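Long-range contact in pesticidial crystal protein CRY2AA (Bacillus thuringiensis serovar kurstaki, PDB 1I5P), which kills dipteran and lepidopteran larvae by binding to their midgut epithelial cells and promoting colloid-osmotic lysis: residues Lys42-Val53 with Leu89-Phe100. Residues are numbered along the deposited sequence; the frame is centred on the assembly and turned at random.
Sequences KRTDHSLYVAPV and LMQDILRETEQF
Val-53 and Ala-51 pack against helix 88-101 through small apolar side chains, and this is the tight end of the contact. Chi1 of 68° splits the two methyls of Val-53. CG2, opposite the backbone N, reaches Leu-89 CD1 at 3.8 Å, while CG1 meets Ile-93 CD1. Ala-51 CB packs on the same isoleucine, 3.6 Å from Ile-93 CG1, and also touches Asp-92 OD2. Ile-93 also touches Pro-175 of helix 170-193.

A salt bridge follows. Lys-42, at the end of helix 31-44, and Glu-96 reach out from opposite directions. NZ of Lys-42 bonds OE1 of Glu-96 at 2.9 Å, on the syn side of the carboxylate and 16° out of its plane. The same NZ also donates to Val-50 O at 2.7 Å and to Ser-47 OG, so three bonds tie the ammonium to both the loop and the helix. Glu-96 OE2 lies 2.7 Å from Asp-92 OD2, so one of the two acids probably holds a proton.

The fold here is the N-terminal helical bundle of the three-domain delta-endotoxins. The contact lays the connection between helices 31-44 and 53-65 along helix 88-101. Leu-48 CB lies 4.3 Å from Phe-100 CE1, and Tyr-49 CB packs on Phe-100 CB. Helix 238-259 covers another side of this connection, where Leu-48 and Val-50 pack, and its Tyr-247 stacks on the ring of Phe-100.

The solvent side is formed by Tyr-49 and Gln-99, both exposed, although the helix covers much of the tyrosine. Gln-99 CG lies over one face of the tyrosine ring, a CH-pi contact 4.1 Å from the centroid. The ring and amide planes are 41° apart. Tyr-49 OH and Gln-99 NE2 are 3.0 Å apart, but the angle is too poor for a hydrogen bond.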
# COMPACT_ATOMS: atom_id res chain seq x y z
N LYS A 42 -9.35 -3.96 15.10
CA LYS A 42 -9.06 -2.96 16.12
C LYS A 42 -9.12 -3.55 17.53
O LYS A 42 -8.22 -3.31 18.34
CB LYS A 42 -10.06 -1.81 16.03
CG LYS A 42 -9.80 -0.69 17.03
CD LYS A 42 -8.40 -0.13 16.85
CE LYS A 42 -8.25 1.23 17.49
NZ LYS A 42 -6.89 1.76 17.24
N ARG A 43 -10.16 -4.32 17.79
CA ARG A 43 -10.38 -4.93 19.09
C ARG A 43 -9.36 -5.98 19.52
O ARG A 43 -8.91 -5.98 20.67
CB ARG A 43 -11.77 -5.57 19.13
CG ARG A 43 -12.14 -6.23 20.45
CD ARG A 43 -13.52 -6.87 20.40
NE ARG A 43 -13.56 -8.13 19.65
CZ ARG A 43 -13.19 -9.31 20.15
NH1 ARG A 43 -12.74 -9.41 21.39
NH2 ARG A 43 -13.28 -10.41 19.40
N THR A 44 -8.98 -6.86 18.60
CA THR A 44 -8.07 -7.96 18.92
C THR A 44 -6.65 -7.89 18.38
O THR A 44 -5.77 -8.59 18.89
CB THR A 44 -8.65 -9.28 18.41
OG1 THR A 44 -8.53 -9.32 16.99
CG2 THR A 44 -10.13 -9.41 18.79
N ASP A 45 -6.41 -7.10 17.35
CA ASP A 45 -5.08 -7.06 16.79
C ASP A 45 -4.24 -5.85 17.09
O ASP A 45 -4.68 -4.90 17.75
CB ASP A 45 -5.15 -7.26 15.28
CG ASP A 45 -5.64 -8.65 14.90
OD1 ASP A 45 -5.29 -9.61 15.61
OD2 ASP A 45 -6.38 -8.77 13.90
N HIS A 46 -3.00 -5.90 16.62
CA HIS A 46 -2.08 -4.82 16.83
C HIS A 46 -2.40 -3.71 15.85
O HIS A 46 -1.94 -3.71 14.71
CB HIS A 46 -0.64 -5.30 16.62
CG HIS A 46 0.38 -4.22 16.73
ND1 HIS A 46 0.45 -3.37 17.82
CD2 HIS A 46 1.37 -3.82 15.89
CE1 HIS A 46 1.43 -2.50 17.64
NE2 HIS A 46 2.00 -2.76 16.48
N SER A 47 -3.22 -2.77 16.29
CA SER A 47 -3.55 -1.62 15.47
C SER A 47 -2.42 -0.69 15.87
O SER A 47 -1.79 -0.90 16.90
CB SER A 47 -4.90 -1.02 15.87
OG SER A 47 -4.84 -0.46 17.17
N LEU A 48 -2.13 0.32 15.08
CA LEU A 48 -1.04 1.21 15.49
C LEU A 48 -1.70 2.45 16.06
O LEU A 48 -1.23 3.55 15.84
CB LEU A 48 -0.19 1.60 14.29
CG LEU A 48 0.82 0.57 13.78
CD1 LEU A 48 0.12 -0.72 13.35
CD2 LEU A 48 1.59 1.21 12.64
N TYR A 49 -2.79 2.23 16.79
CA TYR A 49 -3.60 3.32 17.34
C TYR A 49 -4.34 3.88 16.14
O TYR A 49 -4.89 4.98 16.17
CB TYR A 49 -2.74 4.39 18.02
CG TYR A 49 -2.45 4.07 19.47
CD1 TYR A 49 -1.30 3.37 19.84
CD2 TYR A 49 -3.37 4.39 20.47
CE1 TYR A 49 -1.08 3.00 21.17
CE2 TYR A 49 -3.16 4.02 21.79
CZ TYR A 49 -2.02 3.32 22.14
OH TYR A 49 -1.84 2.93 23.45
N VAL A 50 -4.34 3.10 15.07
CA VAL A 50 -5.02 3.48 13.84
C VAL A 50 -6.52 3.26 14.04
O VAL A 50 -6.94 2.21 14.53
CB VAL A 50 -4.56 2.60 12.63
CG1 VAL A 50 -5.43 2.90 11.41
CG2 VAL A 50 -3.11 2.88 12.31
N ALA A 51 -7.31 4.26 13.69
CA ALA A 51 -8.76 4.18 13.82
C ALA A 51 -9.25 3.30 12.68
O ALA A 51 -9.01 3.59 11.51
CB ALA A 51 -9.37 5.57 13.71
N PRO A 52 -9.94 2.19 13.00
CA PRO A 52 -10.46 1.26 12.00
C PRO A 52 -11.28 1.89 10.87
O PRO A 52 -11.29 1.37 9.76
CB PRO A 52 -11.29 0.29 12.83
CG PRO A 52 -11.69 1.11 14.03
CD PRO A 52 -10.38 1.79 14.34
N VAL A 53 -11.96 3.00 11.15
CA VAL A 53 -12.75 3.65 10.12
C VAL A 53 -11.91 4.02 8.89
O VAL A 53 -12.43 4.05 7.76
CB VAL A 53 -13.43 4.94 10.66
CG1 VAL A 53 -12.39 6.00 10.96
CG2 VAL A 53 -14.45 5.45 9.65
N LEU A 89 -16.01 9.44 15.43
CA LEU A 89 -14.94 8.74 14.73
C LEU A 89 -13.82 9.70 14.31
O LEU A 89 -12.64 9.34 14.32
CB LEU A 89 -15.49 7.98 13.51
CG LEU A 89 -16.48 6.85 13.82
CD1 LEU A 89 -16.84 6.12 12.54
CD2 LEU A 89 -15.87 5.87 14.83
N MET A 90 -14.20 10.91 13.93
CA MET A 90 -13.21 11.90 13.54
C MET A 90 -12.48 12.36 14.81
O MET A 90 -11.26 12.54 14.80
CB MET A 90 -13.88 13.10 12.86
CG MET A 90 -14.36 12.81 11.46
SD MET A 90 -12.99 12.43 10.34
CE MET A 90 -12.64 14.06 9.65
N GLN A 91 -13.22 12.52 15.90
CA GLN A 91 -12.60 12.95 17.14
C GLN A 91 -11.61 11.89 17.61
O GLN A 91 -10.55 12.22 18.11
CB GLN A 91 -13.65 13.18 18.24
CG GLN A 91 -14.65 14.29 17.93
CD GLN A 91 -15.62 14.52 19.07
OE1 GLN A 91 -15.82 13.66 19.93
NE2 GLN A 91 -16.26 15.69 19.08
N ASP A 92 -11.96 10.62 17.42
CA ASP A 92 -11.08 9.53 17.83
C ASP A 92 -9.82 9.46 16.97
O ASP A 92 -8.74 9.12 17.46
CB ASP A 92 -11.83 8.20 17.77
CG ASP A 92 -10.92 7.02 18.01
OD1 ASP A 92 -10.54 6.79 19.19
OD2 ASP A 92 -10.57 6.32 17.03
N ILE A 93 -9.96 9.76 15.69
CA ILE A 93 -8.81 9.75 14.79
C ILE A 93 -7.78 10.75 15.31
O ILE A 93 -6.60 10.45 15.41
CB ILE A 93 -9.22 10.15 13.36
CG1 ILE A 93 -9.90 8.96 12.67
CG2 ILE A 93 -7.99 10.61 12.57
CD1 ILE A 93 -10.45 9.27 11.28
N LEU A 94 -8.26 11.95 15.66
CA LEU A 94 -7.39 12.99 16.18
C LEU A 94 -6.75 12.56 17.48
O LEU A 94 -5.54 12.73 17.68
CB LEU A 94 -8.17 14.28 16.44
CG LEU A 94 -7.40 15.31 17.28
CD1 LEU A 94 -6.19 15.84 16.50
CD2 LEU A 94 -8.32 16.44 17.67
N ARG A 95 -7.55 12.01 18.39
CA ARG A 95 -7.01 11.60 19.67
C ARG A 95 -6.06 10.42 19.60
O ARG A 95 -5.08 10.37 20.34
CB ARG A 95 -8.16 11.35 20.64
CG ARG A 95 -8.96 12.64 20.88
CD ARG A 95 -8.03 13.86 20.90
NE ARG A 95 -8.65 15.10 21.34
CZ ARG A 95 -8.62 15.56 22.59
NH1 ARG A 95 -7.99 14.87 23.53
NH2 ARG A 95 -9.20 16.71 22.90
N GLU A 96 -6.33 9.47 18.72
CA GLU A 96 -5.42 8.34 18.61
C GLU A 96 -4.15 8.78 17.89
O GLU A 96 -3.08 8.21 18.09
CB GLU A 96 -6.07 7.17 17.87
CG GLU A 96 -7.25 6.57 18.62
CD GLU A 96 -7.48 5.11 18.30
OE1 GLU A 96 -6.61 4.29 18.65
OE2 GLU A 96 -8.52 4.78 17.70
N THR A 97 -4.27 9.81 17.05
CA THR A 97 -3.11 10.33 16.34
C THR A 97 -2.25 11.06 17.37
O THR A 97 -1.02 10.98 17.33
CB THR A 97 -3.53 11.32 15.23
OG1 THR A 97 -4.36 10.64 14.28
CG2 THR A 97 -2.30 11.87 14.52
N GLU A 98 -2.90 11.77 18.29
CA GLU A 98 -2.19 12.49 19.34
C GLU A 98 -1.41 11.49 20.18
O GLU A 98 -0.26 11.73 20.54
CB GLU A 98 -3.16 13.26 20.24
CG GLU A 98 -3.65 14.57 19.66
CD GLU A 98 -4.49 15.40 20.63
OE1 GLU A 98 -4.63 16.61 20.40
OE2 GLU A 98 -5.01 14.84 21.62
N GLN A 99 -2.05 10.37 20.50
CA GLN A 99 -1.40 9.36 21.31
C GLN A 99 -0.25 8.71 20.55
O GLN A 99 0.81 8.46 21.12
CB GLN A 99 -2.42 8.30 21.75
CG GLN A 99 -1.87 7.29 22.75
CD GLN A 99 -2.97 6.59 23.53
OE1 GLN A 99 -4.15 6.88 23.35
NE2 GLN A 99 -2.58 5.66 24.40
N PHE A 100 -0.46 8.44 19.27
CA PHE A 100 0.57 7.81 18.44
C PHE A 100 1.81 8.68 18.28
O PHE A 100 2.93 8.21 18.43
CB PHE A 100 0.02 7.47 17.05
CG PHE A 100 1.03 6.79 16.15
CD1 PHE A 100 1.39 5.46 16.38
CD2 PHE A 100 1.63 7.47 15.10
CE1 PHE A 100 2.34 4.83 15.58
CE2 PHE A 100 2.58 6.85 14.29
CZ PHE A 100 2.93 5.52 14.53